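Leucine aminopeptidase (Fimbriiglobus ruber, PDB 7D1B) is a zinc-binding enzyme of peptidase family M28 that probably cyclises N-terminal glutamine to pyroglutamate, as glutaminyl cyclases do. Local coordinates at residues F47-D52 / V329-I334; Q59-I64 / L162-A167; E79-H84 / T111-S116. All coordinates share one frame; numbering follows the deposited sequence. Where two conformers were deposited one is given.

Contact 1 of 3, residues F47-D52 / V329-I334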
ATOM      1  N   PHE A  47      -9.474 -15.537  -7.424  1.00 13.56           N
ATOM      2  CA  PHE A  47      -8.322 -16.171  -8.048  1.00 13.60           C
ATOM      3  C   PHE A  47      -7.606 -17.041  -7.028  1.00 13.42           C
ATOM      4  O   PHE A  47      -7.779 -16.849  -5.817  1.00 14.27           O
ATOM      5  CB  PHE A  47      -7.391 -15.097  -8.641  1.00 13.62           C
ATOM      6  CG  PHE A  47      -7.894 -14.577  -9.943  1.00 12.92           C
ATOM      7  CD1 PHE A  47      -8.963 -13.689  -9.978  1.00 13.67           C
ATOM      8  CD2 PHE A  47      -7.352 -15.028 -11.130  1.00 14.27           C
ATOM      9  CE1 PHE A  47      -9.488 -13.268 -11.207  1.00 14.35           C
ATOM     10  CE2 PHE A  47      -7.854 -14.601 -12.349  1.00 15.07           C
ATOM     11  CZ  PHE A  47      -8.938 -13.735 -12.385  1.00 15.00           C
ATOM     12  N   PRO A  48      -6.793 -18.017  -7.479  1.00 13.82           N
ATOM     13  CA  PRO A  48      -6.172 -18.992  -6.552  1.00 14.02           C
ATOM     14  C   PRO A  48      -4.936 -18.411  -5.871  1.00 12.88           C
ATOM     15  O   PRO A  48      -3.825 -18.928  -5.985  1.00 13.37           O
ATOM     16  CB  PRO A  48      -5.856 -20.165  -7.486  1.00 15.67           C
ATOM     17  CG  PRO A  48      -5.556 -19.484  -8.804  1.00 17.34           C
ATOM     18  CD  PRO A  48      -6.598 -18.394  -8.896  1.00 15.56           C
ATOM     19  N   LEU A  49      -5.140 -17.315  -5.144  1.00 12.64           N
ATOM     20  CA  LEU A  49      -4.049 -16.688  -4.422  1.00 12.65           C
ATOM     21  C   LEU A  49      -3.514 -17.654  -3.378  1.00 12.72           C
ATOM     22  O   LEU A  49      -4.274 -18.377  -2.728  1.00 14.26           O
ATOM     23  CB  LEU A  49      -4.555 -15.401  -3.759  1.00 13.80           C
ATOM     24  CG  LEU A  49      -5.304 -14.390  -4.646  1.00 17.92           C
ATOM     25  CD1 LEU A  49      -5.515 -13.100  -3.853  1.00 19.71           C
ATOM     26  CD2 LEU A  49      -4.654 -14.090  -5.968  1.00 18.90           C
ATOM     27  N   ASP A  50      -2.195 -17.682  -3.228  1.00 13.11           N
ATOM     28  CA  ASP A  50      -1.554 -18.672  -2.384  1.00 13.25           C
ATOM     29  C   ASP A  50      -1.195 -18.025  -1.049  1.00 12.91           C
ATOM     30  O   ASP A  50      -0.295 -17.171  -1.002  1.00 13.57           O
ATOM     31  CB  ASP A  50      -0.314 -19.187  -3.108  1.00 15.30           C
ATOM     32  CG  ASP A  50       0.400 -20.286  -2.360  1.00 16.76           C
ATOM     33  OD1 ASP A  50       0.365 -20.318  -1.123  1.00 17.36           O
ATOM     34  OD2 ASP A  50       1.035 -21.107  -3.037  1.00 20.09           O
ATOM     35  N   PRO A  51      -1.874 -18.379   0.045  1.00 13.16           N
ATOM     36  CA  PRO A  51      -1.615 -17.681   1.322  1.00 13.63           C
ATOM     37  C   PRO A  51      -0.219 -17.924   1.866  1.00 13.97           C
ATOM     38  O   PRO A  51       0.384 -17.023   2.470  1.00 14.92           O
ATOM     39  CB  PRO A  51      -2.706 -18.235   2.251  1.00 14.65           C
ATOM     40  CG  PRO A  51      -3.009 -19.638   1.676  1.00 14.84           C
ATOM     41  CD  PRO A  51      -2.879 -19.458   0.171  1.00 14.62           C
ATOM     42  N   ASP A  52       0.315 -19.134   1.675  1.00 14.17           N
ATOM     43  CA  ASP A  52       1.652 -19.433   2.170  1.00 15.29           C
ATOM     44  C   ASP A  52       2.702 -18.675   1.381  1.00 13.77           C
ATOM     45  O   ASP A  52       3.674 -18.172   1.951  1.00 14.63           O
ATOM     46  CB  ASP A  52       1.890 -20.937   2.118  1.00 18.65           C
ATOM     47  CG  ASP A  52       0.932 -21.687   3.002  1.00 25.02           C
ATOM     48  OD1 ASP A  52       0.702 -21.230   4.143  1.00 27.35           O
ATOM     49  OD2 ASP A  52       0.378 -22.698   2.547  1.00 31.34           O
ATOM     50  N   VAL A 329     -10.520  -9.174  -2.801  1.00 10.96           N
ATOM     51  CA  VAL A 329     -11.337  -7.963  -2.874  1.00 11.07           C
ATOM     52  C   VAL A 329     -10.780  -7.004  -3.911  1.00 10.43           C
ATOM     53  O   VAL A 329     -11.524  -6.445  -4.723  1.00 10.94           O
ATOM     54  CB  VAL A 329     -11.472  -7.323  -1.480  1.00 12.11           C
ATOM     55  CG1 VAL A 329     -12.132  -5.952  -1.577  1.00 12.59           C
ATOM     56  CG2 VAL A 329     -12.264  -8.253  -0.576  1.00 12.76           C
ATOM     57  N   LEU A 330      -9.458  -6.809  -3.912  1.00 10.63           N
ATOM     58  CA  LEU A 330      -8.850  -5.928  -4.919  1.00 11.16           C
ATOM     59  C   LEU A 330      -9.111  -6.442  -6.328  1.00 10.89           C
ATOM     60  O   LEU A 330      -9.463  -5.665  -7.224  1.00 11.25           O
ATOM     61  CB  LEU A 330      -7.346  -5.833  -4.691  1.00 11.64           C
ATOM     62  CG  LEU A 330      -6.906  -5.124  -3.417  1.00 12.69           C
ATOM     63  CD1 LEU A 330      -5.419  -5.342  -3.197  1.00 14.25           C
ATOM     64  CD2 LEU A 330      -7.225  -3.637  -3.514  1.00 14.96           C
ATOM     65  N   LEU A 331      -8.942  -7.756  -6.549  1.00 10.88           N
ATOM     66  CA  LEU A 331      -9.165  -8.285  -7.895  1.00 11.04           C
ATOM     67  C   LEU A 331     -10.633  -8.182  -8.293  1.00 10.49           C
ATOM     68  O   LEU A 331     -10.945  -7.937  -9.470  1.00 11.68           O
ATOM     69  CB  LEU A 331      -8.678  -9.728  -7.990  1.00 11.76           C
ATOM     70  CG  LEU A 331      -7.166  -9.902  -7.893  1.00 12.38           C
ATOM     71  CD1 LEU A 331      -6.826 -11.378  -7.967  1.00 13.78           C
ATOM     72  CD2 LEU A 331      -6.453  -9.109  -8.989  1.00 14.18           C
ATOM     73  N   GLY A 332     -11.556  -8.342  -7.336  1.00 10.86           N
ATOM     74  CA  GLY A 332     -12.964  -8.181  -7.680  1.00 11.36           C
ATOM     75  C   GLY A 332     -13.293  -6.750  -8.051  1.00 10.76           C
ATOM     76  O   GLY A 332     -13.993  -6.496  -9.036  1.00 12.08           O
ATOM     77  N   TRP A 333     -12.770  -5.801  -7.278  1.00 11.19           N
ATOM     78  CA  TRP A 333     -12.913  -4.380  -7.581  1.00 11.78           C
ATOM     79  C   TRP A 333     -12.419  -4.070  -8.991  1.00 11.25           C
ATOM     80  O   TRP A 333     -13.092  -3.377  -9.766  1.00 12.31           O
ATOM     81  CB  TRP A 333     -12.137  -3.592  -6.519  1.00 11.82           C
ATOM     82  CG  TRP A 333     -12.001  -2.115  -6.776  1.00 11.83           C
ATOM     83  CD1 TRP A 333     -13.006  -1.200  -6.950  1.00 12.70           C
ATOM     84  CD2 TRP A 333     -10.773  -1.382  -6.839  1.00 11.84           C
ATOM     85  NE1 TRP A 333     -12.473   0.061  -7.135  1.00 13.85           N
ATOM     86  CE2 TRP A 333     -11.102  -0.026  -7.065  1.00 12.83           C
ATOM     87  CE3 TRP A 333      -9.417  -1.748  -6.752  1.00 12.51           C
ATOM     88  CZ2 TRP A 333     -10.128   0.973  -7.165  1.00 13.36           C
ATOM     89  CZ3 TRP A 333      -8.446  -0.754  -6.856  1.00 12.97           C
ATOM     90  CH2 TRP A 333      -8.808   0.592  -7.067  1.00 13.58           C
ATOM     91  N   ILE A 334     -11.253  -4.607  -9.350  1.00 11.25           N
ATOM     92  CA  ILE A 334     -10.716  -4.406 -10.695  1.00 11.92           C
ATOM     93  C   ILE A 334     -11.677  -4.954 -11.749  1.00 11.09           C
ATOM     94  O   ILE A 334     -11.987  -4.282 -12.741  1.00 12.57           O
ATOM     95  CB  ILE A 334      -9.317  -5.029 -10.803  1.00 11.94           C
ATOM     96  CG1 ILE A 334      -8.318  -4.191 -10.012  1.00 12.73           C
ATOM     97  CG2 ILE A 334      -8.881  -5.181 -12.257  1.00 13.54           C
ATOM     98  CD1 ILE A 334      -7.045  -4.965  -9.603  1.00 12.99           C
TER

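Contact 2 of 3, residues Q59-I64 / L162-A167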
ATOM      1  N   GLN A  59       8.148 -12.509   4.569  1.00 14.01           N
ATOM      2  CA  GLN A  59       9.383 -12.950   5.208  1.00 14.73           C
ATOM      3  C   GLN A  59      10.596 -12.570   4.368  1.00 14.84           C
ATOM      4  O   GLN A  59      11.625 -12.151   4.905  1.00 15.51           O
ATOM      5  CB  GLN A  59       9.335 -14.460   5.419  1.00 16.52           C
ATOM      6  CG  GLN A  59      10.522 -14.992   6.207  1.00 19.79           C
ATOM      7  CD  GLN A  59      10.447 -14.587   7.665  1.00 22.43           C
ATOM      8  OE1 GLN A  59       9.470 -14.903   8.350  1.00 23.51           O
ATOM      9  NE2 GLN A  59      11.463 -13.876   8.145  1.00 24.55           N
ATOM     10  N   GLN A  60      10.505 -12.724   3.049  1.00 14.98           N
ATOM     11  CA  GLN A  60      11.637 -12.411   2.182  1.00 15.41           C
ATOM     12  C   GLN A  60      12.013 -10.938   2.276  1.00 15.14           C
ATOM     13  O   GLN A  60      13.201 -10.574   2.402  1.00 16.17           O
ATOM     14  CB  GLN A  60      11.280 -12.777   0.742  1.00 17.37           C
ATOM     15  CG  GLN A  60      12.371 -12.433  -0.244  1.00 20.27           C
ATOM     16  CD  GLN A  60      12.027 -12.764  -1.687  1.00 21.89           C
ATOM     17  OE1 GLN A  60      10.949 -13.295  -1.986  1.00 25.16           O
ATOM     18  NE2 GLN A  60      12.951 -12.450  -2.594  1.00 24.49           N
ATOM     19  N   LEU A  61      10.998 -10.064   2.216  1.00 13.79           N
ATOM     20  CA  LEU A  61      11.276  -8.634   2.303  1.00 14.45           C
ATOM     21  C   LEU A  61      11.835  -8.276   3.673  1.00 13.64           C
ATOM     22  O   LEU A  61      12.804  -7.514   3.776  1.00 14.87           O
ATOM     23  CB  LEU A  61      10.024  -7.821   1.965  1.00 14.01           C
ATOM     24  CG  LEU A  61       9.533  -7.956   0.519  1.00 14.13           C
ATOM     25  CD1 LEU A  61       8.239  -7.201   0.337  1.00 15.57           C
ATOM     26  CD2 LEU A  61      10.575  -7.452  -0.474  1.00 16.98           C
ATOM     27  N   CYS A  62      11.272  -8.842   4.741  1.00 14.00           N
ATOM     28  CA  CYS A  62      11.814  -8.566   6.067  1.00 14.94           C
ATOM     29  C   CYS A  62      13.227  -9.113   6.231  1.00 14.66           C
ATOM     30  O   CYS A  62      14.026  -8.521   6.959  1.00 15.98           O
ATOM     31  CB  CYS A  62      10.895  -9.105   7.162  1.00 14.70           C
ATOM     32  SG  CYS A  62       9.338  -8.217   7.318  1.00 15.20           S
ATOM     33  N   ASP A  63      13.557 -10.211   5.552  1.00 15.61           N
ATOM     34  CA  ASP A  63      14.884 -10.802   5.644  1.00 16.89           C
ATOM     35  C   ASP A  63      15.946  -9.943   4.980  1.00 16.80           C
ATOM     36  O   ASP A  63      17.134 -10.179   5.208  1.00 18.95           O
ATOM     37  CB  ASP A  63      14.880 -12.202   5.027  1.00 19.73           C
ATOM     38  CG  ASP A  63      14.251 -13.246   5.934  1.00 23.45           C
ATOM     39  OD1 ASP A  63      13.984 -12.961   7.117  1.00 26.04           O
ATOM     40  OD2 ASP A  63      14.024 -14.369   5.452  1.00 27.14           O
ATOM     41  N   ILE A  64      15.554  -8.966   4.156  1.00 16.09           N
ATOM     42  CA  ILE A  64      16.531  -7.958   3.724  1.00 17.21           C
ATOM     43  C   ILE A  64      17.129  -7.197   4.903  1.00 17.45           C
ATOM     44  O   ILE A  64      18.266  -6.710   4.829  1.00 20.16           O
ATOM     45  CB  ILE A  64      15.882  -7.012   2.701  1.00 17.01           C
ATOM     46  CG1 ILE A  64      15.540  -7.815   1.456  1.00 18.10           C
ATOM     47  CG2 ILE A  64      16.774  -5.794   2.374  1.00 18.67           C
ATOM     48  CD1 ILE A  64      14.668  -7.069   0.480  1.00 18.38           C
ATOM     49  N   LEU A 162       1.789  -8.486  -0.827  1.00 10.96           N
ATOM     50  CA  LEU A 162       0.545  -8.838  -1.490  1.00 10.92           C
ATOM     51  C   LEU A 162       0.624  -8.512  -2.972  1.00 10.71           C
ATOM     52  O   LEU A 162       0.139  -9.282  -3.799  1.00 11.35           O
ATOM     53  CB  LEU A 162      -0.651  -8.165  -0.818  1.00 11.55           C
ATOM     54  CG  LEU A 162      -2.008  -8.500  -1.472  1.00 11.16           C
ATOM     55  CD1 LEU A 162      -2.259 -10.023  -1.526  1.00 12.89           C
ATOM     56  CD2 LEU A 162      -3.142  -7.820  -0.729  1.00 12.77           C
ATOM     57  N   MET A 163       1.261  -7.389  -3.336  1.00 11.01           N
ATOM     58  CA  MET A 163       1.492  -7.112  -4.755  1.00 11.37           C
ATOM     59  C   MET A 163       2.331  -8.210  -5.400  1.00 11.25           C
ATOM     60  O   MET A 163       2.060  -8.614  -6.539  1.00 11.56           O
ATOM     61  CB  MET A 163       2.179  -5.763  -4.945  1.00 11.69           C
ATOM     62  CG  MET A 163       1.357  -4.561  -4.594  1.00 12.62           C
ATOM     63  SD  MET A 163       2.415  -3.130  -4.662  1.00 12.98           S
ATOM     64  CE  MET A 163       1.291  -1.869  -4.046  1.00 14.06           C
ATOM     65  N   MET A 164       3.360  -8.697  -4.693  1.00 11.40           N
ATOM     66  CA  MET A 164       4.156  -9.802  -5.237  1.00 11.70           C
ATOM     67  C   MET A 164       3.289 -11.026  -5.493  1.00 11.37           C
ATOM     68  O   MET A 164       3.433 -11.685  -6.523  1.00 12.33           O
ATOM     69  CB  MET A 164       5.305 -10.141  -4.293  1.00 12.06           C
ATOM     70  CG  MET A 164       6.378  -9.067  -4.222  1.00 12.80           C
ATOM     71  SD  MET A 164       7.726  -9.493  -3.084  1.00 13.85           S
ATOM     72  CE  MET A 164       8.628 -10.648  -4.111  1.00 16.67           C
ATOM     73  N   GLU A 165       2.388 -11.349  -4.564  1.00 11.10           N
ATOM     74  CA  GLU A 165       1.484 -12.477  -4.786  1.00 11.22           C
ATOM     75  C   GLU A 165       0.549 -12.206  -5.963  1.00 11.34           C
ATOM     76  O   GLU A 165       0.388 -13.049  -6.853  1.00 11.52           O
ATOM     77  CB  GLU A 165       0.696 -12.817  -3.520  1.00 11.71           C
ATOM     78  CG  GLU A 165      -0.385 -13.881  -3.760  1.00 12.46           C
ATOM     79  CD  GLU A 165       0.164 -15.212  -4.264  1.00 12.66           C
ATOM     80  OE1 GLU A 165       1.353 -15.489  -4.011  1.00 13.59           O
ATOM     81  OE2 GLU A 165      -0.619 -15.980  -4.894  1.00 12.79           O
ATOM     82  N   LEU A 166      -0.086 -11.032  -5.977  1.00 11.08           N
ATOM     83  CA  LEU A 166      -1.030 -10.703  -7.037  1.00 11.19           C
ATOM     84  C   LEU A 166      -0.375 -10.765  -8.403  1.00 11.10           C
ATOM     85  O   LEU A 166      -1.027 -11.129  -9.392  1.00 11.43           O
ATOM     86  CB  LEU A 166      -1.618  -9.303  -6.815  1.00 12.02           C
ATOM     87  CG  LEU A 166      -2.609  -9.157  -5.663  1.00 11.81           C
ATOM     88  CD1 LEU A 166      -2.957  -7.690  -5.472  1.00 14.50           C
ATOM     89  CD2 LEU A 166      -3.855  -9.977  -5.912  1.00 14.68           C
ATOM     90  N   ALA A 167       0.907 -10.407  -8.486  1.00 11.38           N
ATOM     91  CA  ALA A 167       1.594 -10.415  -9.770  1.00 11.17           C
ATOM     92  C   ALA A 167       1.576 -11.779 -10.449  1.00 11.25           C
ATOM     93  O   ALA A 167       1.665 -11.835 -11.671  1.00 12.69           O
ATOM     94  CB  ALA A 167       3.032  -9.938  -9.581  1.00 13.08           C
TER

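Contact 3 of 3, residues E79-H84 / T111-S116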
ATOM      1  N   GLU A  79      15.449  -3.894  -6.214  1.00 15.78           N
ATOM      2  CA  GLU A  79      15.899  -4.894  -7.185  1.00 17.08           C
ATOM      3  C   GLU A  79      15.018  -6.138  -7.136  1.00 16.04           C
ATOM      4  O   GLU A  79      14.604  -6.668  -8.181  1.00 16.74           O
ATOM      5  CB  GLU A  79      17.353  -5.263  -6.914  1.00 19.68           C
ATOM      6  CG  GLU A  79      18.302  -4.087  -7.139  0.54 22.09           C
ATOM      7  CD  GLU A  79      19.724  -4.298  -6.622  0.54 26.48           C
ATOM      8  OE1 GLU A  79      19.973  -5.266  -5.870  0.54 28.20           O
ATOM      9  OE2 GLU A  79      20.595  -3.470  -6.968  0.54 27.62           O
ATOM     10  N   VAL A  80      14.738  -6.629  -5.924  1.00 15.79           N
ATOM     11  CA  VAL A  80      13.899  -7.817  -5.762  1.00 15.79           C
ATOM     12  C   VAL A  80      12.536  -7.590  -6.401  1.00 14.58           C
ATOM     13  O   VAL A  80      12.031  -8.425  -7.167  1.00 15.11           O
ATOM     14  CB  VAL A  80      13.773  -8.167  -4.267  1.00 16.84           C
ATOM     15  CG1 VAL A  80      12.682  -9.204  -4.048  1.00 18.91           C
ATOM     16  CG2 VAL A  80      15.111  -8.641  -3.699  1.00 19.44           C
ATOM     17  N   LEU A  81      11.905  -6.462  -6.070  1.00 14.24           N
ATOM     18  CA  LEU A  81      10.565  -6.187  -6.573  1.00 13.30           C
ATOM     19  C   LEU A  81      10.562  -5.986  -8.079  1.00 13.48           C
ATOM     20  O   LEU A  81       9.659  -6.479  -8.771  1.00 14.49           O
ATOM     21  CB  LEU A  81       9.980  -4.964  -5.872  1.00 13.82           C
ATOM     22  CG  LEU A  81       9.665  -5.200  -4.390  1.00 14.51           C
ATOM     23  CD1 LEU A  81       9.400  -3.889  -3.694  1.00 15.98           C
ATOM     24  CD2 LEU A  81       8.473  -6.129  -4.201  1.00 15.93           C
ATOM     25  N   THR A  82      11.546  -5.251  -8.606  1.00 14.39           N
ATOM     26  CA  THR A  82      11.585  -5.001 -10.041  1.00 14.89           C
ATOM     27  C   THR A  82      11.703  -6.305 -10.807  1.00 14.73           C
ATOM     28  O   THR A  82      10.951  -6.542 -11.762  1.00 15.74           O
ATOM     29  CB  THR A  82      12.744  -4.053 -10.384  1.00 16.08           C
ATOM     30  OG1 THR A  82      12.519  -2.789  -9.744  1.00 16.67           O
ATOM     31  CG2 THR A  82      12.875  -3.854 -11.897  1.00 17.99           C
ATOM     32  N   LYS A  83      12.631  -7.172 -10.386  1.00 15.58           N
ATOM     33  CA  LYS A  83      12.812  -8.450 -11.071  1.00 15.64           C
ATOM     34  C   LYS A  83      11.561  -9.312 -10.971  1.00 14.75           C
ATOM     35  O   LYS A  83      11.150  -9.949 -11.952  1.00 15.32           O
ATOM     36  CB  LYS A  83      14.013  -9.179 -10.477  1.00 18.28           C
ATOM     37  CG  LYS A  83      14.290 -10.536 -11.090  0.50 21.59           C
ATOM     38  CD  LYS A  83      15.462 -11.228 -10.412  0.50 24.76           C
ATOM     39  CE  LYS A  83      15.768 -12.569 -11.062  0.50 27.84           C
ATOM     40  NZ  LYS A  83      16.959 -13.216 -10.447  0.50 29.99           N
ATOM     41  N   HIS A  84      10.913  -9.311  -9.806  1.00 14.49           N
ATOM     42  CA  HIS A  84       9.720 -10.129  -9.628  1.00 13.86           C
ATOM     43  C   HIS A  84       8.598  -9.667 -10.556  1.00 12.99           C
ATOM     44  O   HIS A  84       7.977 -10.470 -11.287  1.00 13.81           O
ATOM     45  CB  HIS A  84       9.284 -10.009  -8.172  1.00 14.37           C
ATOM     46  CG  HIS A  84       8.088 -10.833  -7.852  1.00 13.88           C
ATOM     47  ND1 HIS A  84       8.161 -12.197  -7.654  1.00 15.11           N
ATOM     48  CD2 HIS A  84       6.782 -10.496  -7.733  1.00 13.85           C
ATOM     49  CE1 HIS A  84       6.947 -12.656  -7.406  1.00 14.51           C
ATOM     50  NE2 HIS A  84       6.092 -11.648  -7.451  1.00 13.92           N
ATOM     51  N   THR A 111      12.769   6.791  -4.259  1.00 12.93           N
ATOM     52  CA  THR A 111      12.313   6.186  -5.513  1.00 13.26           C
ATOM     53  C   THR A 111      10.943   5.563  -5.300  1.00 13.09           C
ATOM     54  O   THR A 111      10.819   4.603  -4.532  1.00 13.58           O
ATOM     55  CB  THR A 111      13.285   5.105  -6.014  1.00 15.11           C
ATOM     56  OG1 THR A 111      14.613   5.630  -6.068  1.00 16.99           O
ATOM     57  CG2 THR A 111      12.889   4.628  -7.417  1.00 16.81           C
ATOM     58  N   ASN A 112       9.916   6.073  -5.984  1.00 12.80           N
ATOM     59  CA  ASN A 112       8.673   5.313  -6.061  1.00 12.77           C
ATOM     60  C   ASN A 112       8.815   4.279  -7.174  1.00 12.49           C
ATOM     61  O   ASN A 112       9.481   4.517  -8.180  1.00 14.40           O
ATOM     62  CB  ASN A 112       7.488   6.208  -6.421  1.00 12.77           C
ATOM     63  CG  ASN A 112       7.179   7.269  -5.377  1.00 12.42           C
ATOM     64  OD1 ASN A 112       7.399   7.078  -4.169  1.00 12.72           O
ATOM     65  ND2 ASN A 112       6.625   8.385  -5.843  1.00 13.37           N
ATOM     66  N   LEU A 113       8.202   3.122  -6.987  1.00 12.71           N
ATOM     67  CA  LEU A 113       8.209   2.081  -8.015  1.00 13.90           C
ATOM     68  C   LEU A 113       6.791   1.888  -8.535  1.00 14.93           C
ATOM     69  O   LEU A 113       5.838   1.834  -7.757  1.00 16.70           O
ATOM     70  CB  LEU A 113       8.713   0.762  -7.436  1.00 17.21           C
ATOM     71  CG  LEU A 113       9.431  -0.318  -8.243  0.51 16.26           C
ATOM     72  CD1 LEU A 113      10.662   0.258  -8.917  0.51 15.72           C
ATOM     73  CD2 LEU A 113       9.827  -1.504  -7.372  0.51 16.20           C
ATOM     74  N   ILE A 114       6.640   1.791  -9.848  1.00 14.70           N
ATOM     75  CA  ILE A 114       5.336   1.558 -10.453  1.00 15.41           C
ATOM     76  C   ILE A 114       5.447   0.307 -11.306  1.00 15.28           C
ATOM     77  O   ILE A 114       6.288   0.242 -12.205  1.00 18.03           O
ATOM     78  CB  ILE A 114       4.876   2.748 -11.303  1.00 17.72           C
ATOM     79  CG1 ILE A 114       4.849   4.037 -10.476  1.00 18.87           C
ATOM     80  CG2 ILE A 114       3.500   2.453 -11.934  1.00 18.70           C
ATOM     81  CD1 ILE A 114       4.771   5.299 -11.323  1.00 24.24           C
ATOM     82  N   ALA A 115       4.598  -0.678 -11.039  1.00 13.44           N
ATOM     83  CA  ALA A 115       4.494  -1.886 -11.858  1.00 13.83           C
ATOM     84  C   ALA A 115       3.139  -1.839 -12.555  1.00 13.42           C
ATOM     85  O   ALA A 115       2.101  -1.922 -11.899  1.00 13.61           O
ATOM     86  CB  ALA A 115       4.641  -3.146 -11.013  1.00 15.19           C
ATOM     87  N   SER A 116       3.156  -1.683 -13.878  1.00 12.96           N
ATOM     88  CA  SER A 116       1.960  -1.386 -14.650  1.00 13.08           C
ATOM     89  C   SER A 116       1.493  -2.612 -15.409  1.00 12.50           C
ATOM     90  O   SER A 116       2.293  -3.310 -16.051  1.00 13.33           O
ATOM     91  CB  SER A 116       2.230  -0.261 -15.652  1.00 16.34           C
ATOM     92  OG  SER A 116       2.415   0.986 -15.042  0.68 16.37           O
TER

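Contact 1 of 3, residues F47-D52 / V329-I334
Phe47 and Leu331 are the residues whose backbones come nearest across this contact, their CA atoms 7.9 Å apart. One side is the loop that leads into helix 51-63; the other lies within helix 320-336, where the backbone bonds Trp333 N to Val329 O and Ile334 N to Leu330 O are intact. Pro48 sits at the centre of an inverse gamma turn, closed by a weak bond from Leu49 N to Phe47 O. Phe47 and Leu49 both direct their CB toward the helix. A single methyl takes both of them: Leu331 CD1 lies 3.7 Å from Phe47 CD1 and also touches Phe47 CB and CG, approaching the ring obliquely. Leu49, from the same loop, adds CD2, 4.0 Å from that Leu331 CD1. Leu331 crosses Phe47 at about a right angle, while it and Leu49 slide past each other in opposite directions. In Leu331 chi2 of 179° sets CD1 anti to CA, making it the branch that points outward to the loop. No hydrogen bond crosses between the segments, so shape and apolarity do the work; leucine suits the buried positions, and the phenylalanine ring gives Leu331 an apolar surface while offering its pi cloud to Lys45 in a cation-pi contact. Asn328 OD1 accepts a bond from Phe47 N and so ties the loop backbone to the same helix. Beyond Leu49, Asp50 caps the N-terminus of helix 51-63, its OD1 receiving Arg53 N: a helix N-cap whose lead-in packs on the last helix of the chain, 320-336, away from the zinc site.

Contact 2 of 3, residues Q59-I64 / L162-A167
The carboxamide of Gln60 is the flat group that meets the other helix, and it does so with a face: Met164 CE stands well out of the amide plane, on the oxygen side, 4.1 Å from OE1. Val80 of helix 72-87 lies over the same face, on the NE2 side. A second amide, that of Gln59, is turned to its own helix, where NE2 bonds to Asp63 OD1 at 2.9 Å with an N-H...O angle of 156°; the acceptor lies in the amide plane, whereas the nitrogen stands above the carboxylate plane, 37° out of it. The backbones stand apart, the nearest CA atoms, of Leu61 and Met164, being 10.4 Å from each other, and long side chains bridge the distance. Leu61 CD1 lies 4.1 Å from Met164 SD, the two chains passing in opposite directions, while Gln60 and Met164 cross at about a right angle. Met164 runs straight as far as its sulfur and then bends (chi3 78°), which carries CE to the amide and leaves SD beside the leucine. Gln60, by contrast, stays extended, with CG opposite its backbone N (chi1 178°), and this puts OE1 beside Met164 CE. Leu81 of helix 72-87 packs on Met164 as well, and Leu61 also touches Thr157 and Ala160 of helix 153-167. A flexible, polarisable thioether suits such a junction, since it can fit against both a branched alkyl group and an amide oxygen. Without a hydrogen bond between the segments, the contact probably rests on dispersion and on burial of Leu61 and Met164, rather than on directional polar pairing.

Contact 3 of 3, residues E79-H84 / T111-S116
Leu113 swings CG away from its backbone N (chi1 -151°) and, with chi2 at 57°, presents both methyls of its fork to helix 72-87. This describes one of two modelled conformers of Leu113, and the methyl contacts are less certain for the other. On the helix, Thr82 keeps OG1 anti to its carbonyl carbon (chi1 -63°), a setting that also lets the hydroxyl bond to Gln78 O one turn earlier. OG1 consequently meets the leucine as a packing surface, 3.7 Å from Leu113 CD1 and 3.8 Å from CD2, while its polar need is met within its own helix. The Thr82 and Leu113 side chains cross at about a right angle. Next to this, Leu113 CD2 lies 3.8 Å from Leu81 CB. Leucine suits the strand site because its two methyls can touch two successive helix residues at once, and threonine suits the helix because its hydroxyl can be satisfied locally. Val92 of the neighbouring strand 91-99 touches both Thr82 and Leu113, and Tyr131 adjoins both leucines. The nearest CA atoms, of Thr82 and Ala115, are 8.0 Å apart: a helix laid on a face of the mixed sheet, as in the alpha/beta fold of M28 peptidases.

All three are largely buried contacts without a hydrogen bond between their own segments, yet each has a partly exposed member: Phe47, Gln60 or Thr82. Contacts 1 and 2 share helix 51-63, one at its lead-in and the other toward its C-terminal end, and helix 153-167, the second element of contact 2, also meets contact 1: Glu165 OE2 probably accepts a bond from Asp50 N, and Leu166 packs on Leu331 and Leu49. Contact 3 instead sets a helix on the sheet; a probable hydrogen bond between His84 NE2 and Met164 O joins it to contact 2. Aromatic-aliphatic packing thus gives way to thioether-amide and then to branched aliphatic-hydroxyl packing.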